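PDB 3KN3: putative periplasmic protein, which probably serves as a periplasmic solute-binding protein, possibly a tungstate-type transport receptor, whose cleft has also been seen to hold glutathione. Local coordinates for residues 86-91 against 197-202; 105-110 against 132-137; 93-98 against 188-193; 18-23 against 81-86. All coordinates share one frame; numbering follows the deposited sequence.

Interaction 1: 86-91 against 197-202; sequences FVIIGN and NTLKNF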
# COMPACT_ATOMS: atom_id res chain seq x y z
N PHE A 86 -0.16 -6.62 2.16
CA PHE A 86 1.14 -7.27 2.06
C PHE A 86 1.13 -8.72 2.57
O PHE A 86 0.44 -9.05 3.54
CB PHE A 86 2.20 -6.47 2.83
CG PHE A 86 2.37 -5.05 2.35
CD1 PHE A 86 1.71 -4.01 2.98
CD2 PHE A 86 3.20 -4.76 1.27
CE1 PHE A 86 1.87 -2.69 2.56
CE2 PHE A 86 3.36 -3.46 0.83
CZ PHE A 86 2.69 -2.42 1.48
N VAL A 87 1.91 -9.57 1.92
CA VAL A 87 2.04 -10.96 2.33
C VAL A 87 3.50 -11.39 2.42
O VAL A 87 4.38 -10.77 1.84
CB VAL A 87 1.26 -11.89 1.38
CG1 VAL A 87 -0.24 -11.57 1.45
CG2 VAL A 87 1.78 -11.76 -0.05
N ILE A 88 3.75 -12.44 3.19
CA ILE A 88 5.09 -12.99 3.31
C ILE A 88 5.14 -14.22 2.42
O ILE A 88 4.25 -15.07 2.48
CB ILE A 88 5.44 -13.35 4.78
CG1 ILE A 88 5.88 -12.12 5.58
CG2 ILE A 88 6.60 -14.31 4.82
CD1 ILE A 88 4.82 -11.14 5.82
N ILE A 89 6.16 -14.31 1.58
CA ILE A 89 6.27 -15.43 0.64
C ILE A 89 7.62 -16.13 0.75
O ILE A 89 8.59 -15.58 1.27
CB ILE A 89 6.06 -14.97 -0.82
CG1 ILE A 89 7.22 -14.10 -1.30
CG2 ILE A 89 4.73 -14.23 -0.95
CD1 ILE A 89 7.11 -13.70 -2.77
N GLY A 90 7.65 -17.37 0.26
CA GLY A 90 8.81 -18.23 0.32
C GLY A 90 8.44 -19.55 -0.32
O GLY A 90 7.29 -19.74 -0.71
N ASN A 91 9.38 -20.48 -0.44
CA ASN A 91 9.05 -21.70 -1.16
C ASN A 91 8.11 -22.55 -0.32
O ASN A 91 7.91 -22.27 0.86
CB ASN A 91 10.30 -22.44 -1.68
CG ASN A 91 11.08 -23.11 -0.59
OD1 ASN A 91 10.54 -23.94 0.14
ND2 ASN A 91 12.37 -22.79 -0.48
N ASN A 197 -3.22 -7.99 10.96
CA ASN A 197 -3.55 -6.57 10.77
C ASN A 197 -2.37 -5.69 10.42
O ASN A 197 -2.50 -4.71 9.71
CB ASN A 197 -4.25 -5.99 12.01
CG ASN A 197 -5.76 -5.93 11.85
OD1 ASN A 197 -6.32 -6.42 10.87
ND2 ASN A 197 -6.43 -5.33 12.83
N THR A 198 -1.20 -6.02 10.93
CA THR A 198 -0.03 -5.21 10.64
C THR A 198 0.45 -5.34 9.17
O THR A 198 1.30 -4.57 8.72
CB THR A 198 1.10 -5.50 11.65
OG1 THR A 198 2.11 -4.48 11.54
CG2 THR A 198 1.72 -6.86 11.40
N LEU A 199 -0.13 -6.28 8.43
CA LEU A 199 0.19 -6.46 7.01
C LEU A 199 -0.79 -5.74 6.07
O LEU A 199 -0.67 -5.82 4.84
CB LEU A 199 0.25 -7.95 6.66
CG LEU A 199 1.46 -8.67 7.28
CD1 LEU A 199 1.44 -10.15 6.98
CD2 LEU A 199 2.77 -8.02 6.82
N LYS A 200 -1.75 -5.04 6.64
CA LYS A 200 -2.75 -4.37 5.82
C LYS A 200 -2.18 -3.13 5.14
O LYS A 200 -1.32 -2.43 5.68
CB LYS A 200 -4.01 -4.08 6.63
CG LYS A 200 -5.14 -5.07 6.31
CD LYS A 200 -5.62 -5.87 7.51
CE LYS A 200 -6.78 -5.17 8.21
NZ LYS A 200 -7.85 -6.11 8.71
N ASN A 201 -2.65 -2.89 3.92
CA ASN A 201 -2.16 -1.80 3.08
C ASN A 201 -3.21 -0.70 2.90
O ASN A 201 -4.34 -0.98 2.51
CB ASN A 201 -1.79 -2.36 1.70
CG ASN A 201 -0.87 -1.42 0.91
OD1 ASN A 201 -0.30 -0.48 1.46
ND2 ASN A 201 -0.71 -1.71 -0.38
N PHE A 202 -2.83 0.54 3.17
CA PHE A 202 -3.78 1.64 3.02
C PHE A 202 -3.31 2.76 2.11
O PHE A 202 -2.15 3.18 2.16
CB PHE A 202 -4.11 2.25 4.38
CG PHE A 202 -4.67 1.28 5.35
CD1 PHE A 202 -6.04 1.09 5.46
CD2 PHE A 202 -3.83 0.55 6.18
CE1 PHE A 202 -6.56 0.20 6.36
CE2 PHE A 202 -4.35 -0.35 7.08
CZ PHE A 202 -5.72 -0.52 7.17
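This is a buried contact between a strand and a loop at the junction of the two lobes: the start of strand 86-90 meets the turn that leads back toward strand 202-208. One backbone bond joins them. F86 N donates to L199 O at 2.8 Å, with an N-H...O angle of 151° and the donor lying nearly along the C=O axis. The same carbonyl oxygen lies beside the F86 ring, near its plane, 3.5 Å from CD1. N201 closes the other end of the ring. Its CG is anti to the backbone N (chi1 -162°), which brings OD1 to 3.3 Å from F86 CE1, the amide turned obliquely at 48° to the ring. H61 NE2 bonds OD1 and N84 O takes ND2, so both ends are held, which probably settles which is oxygen; asparagine offers exactly this donor and acceptor.

L199 CB rests 3.3 Å from the backbone F86 O, and on the apolar side L199 CD1 meets I88 CD1 at 3.7 Å, the two chains crossing at about a right angle. Leucine and isoleucine suit a spot that L170, V103 and F107 also line. The turn itself is tied by K200 NZ to N197 OD1 at 2.7 Å. Two chain crossings packed side by side, next to the glutathione site that includes N201, H61 and Y203, are typical of the hinge of a two-lobed periplasmic binding protein.

Interaction 2: 105-110 against 132-137; sequences EAFKLI and EVWKEA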
# COMPACT_ATOMS: atom_id res chain seq x y z
N GLU A 105 5.14 -13.54 15.70
CA GLU A 105 5.64 -14.86 16.09
C GLU A 105 6.53 -15.46 15.01
O GLU A 105 7.56 -16.06 15.31
CB GLU A 105 4.51 -15.84 16.42
CG GLU A 105 3.77 -15.52 17.73
CD GLU A 105 2.49 -16.34 17.93
OE1 GLU A 105 1.78 -16.65 16.95
OE2 GLU A 105 2.21 -16.69 19.09
N ALA A 106 6.12 -15.30 13.75
CA ALA A 106 6.89 -15.78 12.62
C ALA A 106 8.24 -15.06 12.50
O ALA A 106 9.26 -15.71 12.33
CB ALA A 106 6.10 -15.64 11.35
N PHE A 107 8.23 -13.74 12.60
CA PHE A 107 9.48 -12.99 12.53
C PHE A 107 10.46 -13.37 13.64
O PHE A 107 11.65 -13.54 13.39
CB PHE A 107 9.24 -11.48 12.48
CG PHE A 107 8.88 -10.97 11.12
CD1 PHE A 107 8.26 -11.80 10.19
CD2 PHE A 107 9.13 -9.65 10.77
CE1 PHE A 107 7.91 -11.34 8.95
CE2 PHE A 107 8.76 -9.16 9.53
CZ PHE A 107 8.17 -10.01 8.61
N LYS A 108 9.96 -13.51 14.87
CA LYS A 108 10.77 -14.02 15.98
C LYS A 108 11.39 -15.36 15.62
O LYS A 108 12.55 -15.62 15.92
CB LYS A 108 9.93 -14.16 17.25
CG LYS A 108 10.07 -13.00 18.22
CD LYS A 108 8.74 -12.60 18.85
CE LYS A 108 8.88 -11.30 19.66
NZ LYS A 108 7.58 -10.56 19.80
N LEU A 109 10.60 -16.22 14.98
CA LEU A 109 11.05 -17.54 14.59
C LEU A 109 12.14 -17.43 13.53
O LEU A 109 13.13 -18.14 13.57
CB LEU A 109 9.89 -18.37 14.06
CG LEU A 109 10.24 -19.84 13.79
CD1 LEU A 109 10.87 -20.46 15.04
CD2 LEU A 109 9.01 -20.64 13.34
N ILE A 110 11.91 -16.55 12.57
CA ILE A 110 12.86 -16.27 11.51
C ILE A 110 14.20 -15.86 12.11
O ILE A 110 15.25 -16.37 11.71
CB ILE A 110 12.32 -15.17 10.57
CG1 ILE A 110 11.25 -15.74 9.65
CG2 ILE A 110 13.43 -14.57 9.75
CD1 ILE A 110 10.41 -14.69 8.95
N GLU A 132 8.77 -1.19 9.22
CA GLU A 132 7.78 -1.01 10.27
C GLU A 132 7.37 -2.34 10.88
O GLU A 132 7.23 -2.47 12.10
CB GLU A 132 6.56 -0.27 9.74
CG GLU A 132 6.26 1.05 10.44
CD GLU A 132 5.73 0.88 11.88
OE1 GLU A 132 4.78 1.60 12.24
OE2 GLU A 132 6.26 0.03 12.64
N VAL A 133 7.18 -3.35 10.04
CA VAL A 133 6.78 -4.66 10.55
C VAL A 133 7.81 -5.30 11.51
O VAL A 133 7.41 -5.86 12.53
CB VAL A 133 6.42 -5.61 9.40
CG1 VAL A 133 6.03 -6.98 9.94
CG2 VAL A 133 5.29 -5.01 8.55
N TRP A 134 9.11 -5.21 11.17
CA TRP A 134 10.19 -5.73 12.03
C TRP A 134 10.24 -4.99 13.35
O TRP A 134 10.44 -5.57 14.40
CB TRP A 134 11.58 -5.65 11.35
CG TRP A 134 11.80 -6.71 10.33
CD1 TRP A 134 11.78 -6.56 8.98
CD2 TRP A 134 12.04 -8.10 10.58
NE1 TRP A 134 11.98 -7.77 8.36
CE2 TRP A 134 12.15 -8.73 9.33
CE3 TRP A 134 12.17 -8.87 11.73
CZ2 TRP A 134 12.39 -10.09 9.20
CZ3 TRP A 134 12.41 -10.21 11.61
CH2 TRP A 134 12.51 -10.81 10.35
N LYS A 135 10.07 -3.68 13.27
CA LYS A 135 10.03 -2.83 14.45
C LYS A 135 8.92 -3.26 15.41
O LYS A 135 9.15 -3.43 16.60
CB LYS A 135 9.83 -1.38 14.01
CG LYS A 135 10.33 -0.34 14.97
CD LYS A 135 10.89 0.83 14.18
CE LYS A 135 9.97 1.21 13.01
NZ LYS A 135 10.58 2.27 12.14
N GLU A 136 7.71 -3.46 14.87
CA GLU A 136 6.58 -3.93 15.66
C GLU A 136 6.83 -5.33 16.22
O GLU A 136 6.42 -5.65 17.34
CB GLU A 136 5.29 -3.95 14.84
CG GLU A 136 4.76 -2.57 14.43
CD GLU A 136 3.38 -2.65 13.76
OE1 GLU A 136 2.54 -3.47 14.19
OE2 GLU A 136 3.13 -1.88 12.79
N ALA A 137 7.53 -6.16 15.45
CA ALA A 137 7.69 -7.56 15.82
C ALA A 137 8.83 -7.80 16.80
O ALA A 137 8.68 -8.57 17.75
CB ALA A 137 7.88 -8.42 14.56
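V133 comes first along helix 125-138. With CG1 anti to its backbone N (chi1 179°), that methyl reaches the far end of the F107 ring, 3.5 Å from CE2. W134 follows, with the largest share of this helix's side. F107 CD2 sits over the centre of one face of its six-membered ring, 3.3 Å from CE3, but the two ring planes are inclined by 33°, an oblique meeting with centroids 3.9 Å apart. In the plane of the indole, at its rim, I110 CG2 lies 3.9 Å from W134 CH2; F117 and Y148 make edge-to-face pairs with the same indole, so the large flat side chain fills a position bounded by several residues. One turn on, A137 sets its CB 3.9 Å from F107 CB, and the small methyl suits so close an approach of the two helices. A137 O, close to the C-terminal end of the helix, accepts from K108 NZ at 3.1 Å, nearly along the C=O axis.

The helix axes approach to 9.7 Å and cross at -89°, so contact is confined to one patch. Its chemistry is that of an aromatic core with an exposed lysine at its border, whose charge would probably be favoured by the negative end of the helix dipole.

Interaction 3: 93-98 against 188-193; sequences SFKQKF and PMVIVL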
# COMPACT_ATOMS: atom_id res chain seq x y z
N SER A 93 8.14 -25.29 1.23
CA SER A 93 8.67 -25.72 2.52
C SER A 93 8.09 -24.93 3.68
O SER A 93 7.62 -25.49 4.67
CB SER A 93 10.19 -25.55 2.57
OG SER A 93 10.83 -26.11 1.44
N PHE A 94 8.10 -23.61 3.53
CA PHE A 94 7.83 -22.71 4.65
C PHE A 94 6.39 -22.62 5.16
O PHE A 94 6.18 -22.18 6.30
CB PHE A 94 8.34 -21.30 4.33
CG PHE A 94 9.82 -21.18 4.31
CD1 PHE A 94 10.52 -21.17 3.11
CD2 PHE A 94 10.53 -21.08 5.50
CE1 PHE A 94 11.90 -21.06 3.10
CE2 PHE A 94 11.90 -20.97 5.50
CZ PHE A 94 12.60 -20.96 4.29
N LYS A 95 5.40 -22.99 4.35
CA LYS A 95 4.02 -22.72 4.75
C LYS A 95 3.63 -23.41 6.06
O LYS A 95 3.15 -22.75 6.99
CB LYS A 95 3.01 -23.02 3.64
CG LYS A 95 3.16 -24.36 2.98
CD LYS A 95 2.03 -24.58 1.98
CE LYS A 95 2.32 -23.94 0.63
NZ LYS A 95 1.15 -24.06 -0.29
N GLN A 96 3.85 -24.72 6.14
CA GLN A 96 3.65 -25.46 7.38
C GLN A 96 4.34 -24.80 8.57
O GLN A 96 3.78 -24.72 9.66
CB GLN A 96 4.14 -26.90 7.24
CG GLN A 96 3.19 -27.77 6.47
CD GLN A 96 1.75 -27.51 6.87
OE1 GLN A 96 0.96 -27.01 6.08
NE2 GLN A 96 1.42 -27.81 8.12
N LYS A 97 5.55 -24.30 8.34
CA LYS A 97 6.37 -23.70 9.39
C LYS A 97 5.68 -22.64 10.26
O LYS A 97 5.93 -22.57 11.47
CB LYS A 97 7.64 -23.10 8.76
CG LYS A 97 8.73 -22.80 9.77
CD LYS A 97 9.94 -22.23 9.06
CE LYS A 97 11.19 -22.34 9.91
NZ LYS A 97 11.59 -23.76 10.13
N PHE A 98 4.83 -21.81 9.64
CA PHE A 98 4.23 -20.66 10.31
C PHE A 98 2.73 -20.80 10.55
O PHE A 98 2.09 -19.88 11.06
CB PHE A 98 4.48 -19.39 9.51
CG PHE A 98 5.94 -19.06 9.34
CD1 PHE A 98 6.47 -18.84 8.07
CD2 PHE A 98 6.78 -18.98 10.44
CE1 PHE A 98 7.83 -18.53 7.91
CE2 PHE A 98 8.13 -18.68 10.28
CZ PHE A 98 8.65 -18.45 9.02
N PRO A 188 7.46 -21.71 -7.71
CA PRO A 188 8.71 -21.51 -6.97
C PRO A 188 8.36 -20.89 -5.61
O PRO A 188 8.90 -21.27 -4.58
CB PRO A 188 9.47 -20.49 -7.83
CG PRO A 188 8.72 -20.37 -9.11
CD PRO A 188 7.31 -20.75 -8.81
N MSE A 189 7.41 -19.95 -5.63
CA MSE A 189 7.11 -19.12 -4.48
C MSE A 189 5.63 -19.16 -4.11
O MSE A 189 4.75 -19.20 -4.97
CB MSE A 189 7.53 -17.68 -4.75
CG MSE A 189 8.41 -17.08 -3.68
SE MSE A 189 10.08 -18.05 -3.33
CE MSE A 189 11.00 -16.57 -2.47
N VAL A 190 5.35 -19.12 -2.81
CA VAL A 190 4.00 -19.29 -2.33
C VAL A 190 3.72 -18.43 -1.09
O VAL A 190 4.62 -18.17 -0.29
CB VAL A 190 3.76 -20.78 -2.03
CG1 VAL A 190 3.77 -21.04 -0.54
CG2 VAL A 190 2.49 -21.23 -2.66
N ILE A 191 2.48 -17.95 -0.95
CA ILE A 191 2.11 -17.20 0.26
C ILE A 191 2.25 -18.08 1.47
O ILE A 191 1.71 -19.19 1.54
CB ILE A 191 0.69 -16.65 0.25
CG1 ILE A 191 0.54 -15.57 -0.82
CG2 ILE A 191 0.35 -16.06 1.63
CD1 ILE A 191 -0.82 -14.94 -0.83
N VAL A 192 2.96 -17.55 2.45
CA VAL A 192 3.46 -18.33 3.57
C VAL A 192 2.93 -17.68 4.85
O VAL A 192 2.96 -18.28 5.92
CB VAL A 192 5.02 -18.36 3.51
CG1 VAL A 192 5.65 -17.94 4.81
CG2 VAL A 192 5.51 -19.73 3.04
N LEU A 193 2.40 -16.47 4.71
CA LEU A 193 1.81 -15.78 5.85
C LEU A 193 1.01 -14.55 5.40
O LEU A 193 1.51 -13.73 4.64
CB LEU A 193 2.92 -15.39 6.82
CG LEU A 193 2.51 -15.04 8.25
CD1 LEU A 193 3.69 -15.20 9.18
CD2 LEU A 193 2.00 -13.62 8.28
O HOH W 1 1.16 -20.15 7.18
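A classic beta bulge in edge strand 190-193, where V192 and L193 both face I88 of strand 86-90, carries this contact, and the weakly bonded helix 93-98 runs alongside the outer edge of the strand, its axis 19° from the strand's. V192 does most of the touching from the strand. Its CG2 points at the first turn, 3.5 Å from F94 CB and 3.5 Å from K95 N, while CG1 meets the F98 ring at its edge, 3.5 Å from CD1. A branched side chain suits this place, one methyl serving each end of the helix. Replacing V192 by an alanine would remove both methyls and would probably loosen the hold of the helix on the strand. L193 CD1 adds a looser touch, 4.3 Å from F98 CB. K95 CG sits between the backbone N and the carbonyl carbon (chi1 49°), and a farther bend brings CE 3.4 Å from V190 CG1. No hydrogen bond joins the segments directly; a water donates to V192 O at 2.9 Å and to K95 O at 3.3 Å. L193 also touches A106 of helix 103-113 and I191 meets F176 of helix 173-182, so those helices pack on the strand while helix 93-98 lines its edge.

Interaction 4: 18-23 against 81-86; sequences TGLLDV and VMYNDF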
# COMPACT_ATOMS: atom_id res chain seq x y z
N THR A 18 -2.08 0.15 -9.53
CA THR A 18 -2.85 -0.88 -8.85
C THR A 18 -4.25 -1.08 -9.48
O THR A 18 -4.88 -2.13 -9.30
CB THR A 18 -3.03 -0.51 -7.36
OG1 THR A 18 -4.02 0.51 -7.23
CG2 THR A 18 -1.70 -0.02 -6.78
N GLY A 19 -4.73 -0.08 -10.22
CA GLY A 19 -6.08 -0.15 -10.75
C GLY A 19 -7.19 0.20 -9.76
O GLY A 19 -8.35 0.28 -10.16
N LEU A 20 -6.85 0.42 -8.49
CA LEU A 20 -7.85 0.83 -7.50
C LEU A 20 -8.80 1.92 -8.05
O LEU A 20 -10.01 1.81 -7.92
CB LEU A 20 -7.17 1.31 -6.22
CG LEU A 20 -8.04 1.75 -5.03
CD1 LEU A 20 -9.10 0.69 -4.71
CD2 LEU A 20 -7.18 2.06 -3.81
N LEU A 21 -8.24 2.95 -8.66
CA LEU A 21 -9.04 4.08 -9.11
C LEU A 21 -10.02 3.70 -10.21
O LEU A 21 -11.14 4.21 -10.26
CB LEU A 21 -8.15 5.22 -9.60
CG LEU A 21 -7.42 5.92 -8.46
CD1 LEU A 21 -6.35 6.83 -9.00
CD2 LEU A 21 -8.42 6.68 -7.64
N ASP A 22 -9.57 2.81 -11.09
CA ASP A 22 -10.38 2.33 -12.20
C ASP A 22 -11.52 1.46 -11.71
O ASP A 22 -12.49 1.24 -12.42
CB ASP A 22 -9.51 1.55 -13.17
CG ASP A 22 -8.37 2.40 -13.70
OD1 ASP A 22 -7.27 2.34 -13.11
OD2 ASP A 22 -8.59 3.15 -14.67
N VAL A 23 -11.39 0.97 -10.48
CA VAL A 23 -12.47 0.24 -9.86
C VAL A 23 -13.47 1.23 -9.24
O VAL A 23 -14.67 1.16 -9.50
CB VAL A 23 -11.96 -0.71 -8.80
CG1 VAL A 23 -13.12 -1.44 -8.15
CG2 VAL A 23 -10.97 -1.71 -9.41
N VAL A 81 -8.22 3.99 2.62
CA VAL A 81 -8.86 2.95 1.84
C VAL A 81 -7.93 1.75 1.82
O VAL A 81 -6.80 1.83 1.36
CB VAL A 81 -9.13 3.39 0.40
CG1 VAL A 81 -9.74 2.23 -0.42
CG2 VAL A 81 -10.01 4.63 0.37
N MSE A 82 -8.40 0.62 2.34
CA MSE A 82 -7.49 -0.49 2.50
C MSE A 82 -7.54 -1.36 1.27
O MSE A 82 -8.61 -1.63 0.74
CB MSE A 82 -7.83 -1.29 3.74
CG MSE A 82 -8.91 -2.30 3.51
SE MSE A 82 -8.52 -3.92 4.51
CE MSE A 82 -8.58 -3.17 6.30
N TYR A 83 -6.37 -1.81 0.81
CA TYR A 83 -6.32 -2.48 -0.48
C TYR A 83 -4.94 -3.03 -0.73
O TYR A 83 -3.93 -2.41 -0.37
CB TYR A 83 -6.68 -1.49 -1.58
CG TYR A 83 -6.88 -2.09 -2.95
CD1 TYR A 83 -7.99 -2.87 -3.23
CD2 TYR A 83 -5.97 -1.86 -3.97
CE1 TYR A 83 -8.19 -3.41 -4.49
CE2 TYR A 83 -6.16 -2.40 -5.23
CZ TYR A 83 -7.27 -3.18 -5.49
OH TYR A 83 -7.46 -3.71 -6.76
N ASN A 84 -4.88 -4.19 -1.37
CA ASN A 84 -3.61 -4.74 -1.82
C ASN A 84 -2.69 -4.99 -0.63
O ASN A 84 -1.59 -4.45 -0.56
CB ASN A 84 -2.96 -3.77 -2.80
CG ASN A 84 -1.73 -4.34 -3.49
OD1 ASN A 84 -1.57 -5.57 -3.59
ND2 ASN A 84 -0.86 -3.45 -3.99
N ASP A 85 -3.17 -5.81 0.30
CA ASP A 85 -2.44 -6.13 1.52
C ASP A 85 -1.09 -6.77 1.23
O ASP A 85 -0.91 -7.40 0.20
CB ASP A 85 -3.26 -7.08 2.39
CG ASP A 85 -3.60 -8.39 1.68
OD1 ASP A 85 -3.92 -8.35 0.47
OD2 ASP A 85 -3.54 -9.45 2.33
N PHE A 86 -0.16 -6.62 2.16
CA PHE A 86 1.14 -7.27 2.06
C PHE A 86 1.13 -8.72 2.57
O PHE A 86 0.44 -9.05 3.54
CB PHE A 86 2.20 -6.47 2.83
CG PHE A 86 2.37 -5.05 2.35
CD1 PHE A 86 1.71 -4.01 2.98
CD2 PHE A 86 3.20 -4.76 1.27
CE1 PHE A 86 1.87 -2.69 2.56
CE2 PHE A 86 3.36 -3.46 0.83
CZ PHE A 86 2.69 -2.42 1.48
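Apolar packing carries most of this contact, which joins the start of helix 20-32 to the chain leaving strand 78-82. L20, its CG anti to the backbone N, places CD1 over the middle of the Y83 ring: a CH-pi contact 3.9 Å from CD1 to the centroid and only 9° off the ring normal. L20 CB lies 4.0 Å from Y83 CE2, while V81 CG1 meets the other methyl, L20 CD2, at 4.3 Å. The broad face of tyrosine thus gives the leucine a flat surface, and F240 also touches the ring. An alanine in place of Y83 would remove that face and would probably leave L20 and F240 less well packed.

The polar groups mainly shape the backbone. T18 OG1 accepts from L20 N at 3.1 Å, almost straight at 164°, which makes an ST turn; T15 O is a second partner of the hydroxyl. Between T18 and L20, G19 has phi 79°, where a CB would jam against the preceding carbonyl, and it takes the N-cap position of helix 20-32. Across the segments no hydrogen bond forms: Y83 OH is 4.0 Å from T18 O. N84 adopts a left-handed backbone conformation, which asparagine tolerates well, and its OD1 is held by G174 N. D85 is salt-bridged to R173. A short chain crossing braced by both lobes is typical of the hinge of periplasmic binding proteins, and here N84 adjoins Y203 and N201 of the glutathione site.

In the fold
Along the chain, interaction 4 closes first and interaction 1 opens from the same residue, F86; interaction 3 is nested within the loop that interaction 1 closes, and interaction 2 within that of interaction 3. Interaction 4 touches the sheet holding strands 78-82 and 202-208, interactions 1 and 3 the sheet in which strands 86-90 and 190-193 are neighbours. Interactions 1 and 4, centres about 14 Å apart, are joined by backbone and side-chain bonds of N201. Interactions 2 and 3 have centres about 16 Å apart; consecutive helices 93-98 and 103-113 supply one side of each. Interactions 1 and 4, at what is probably the hinge, lie next to residues of the glutathione site, while the others pack the second lobe.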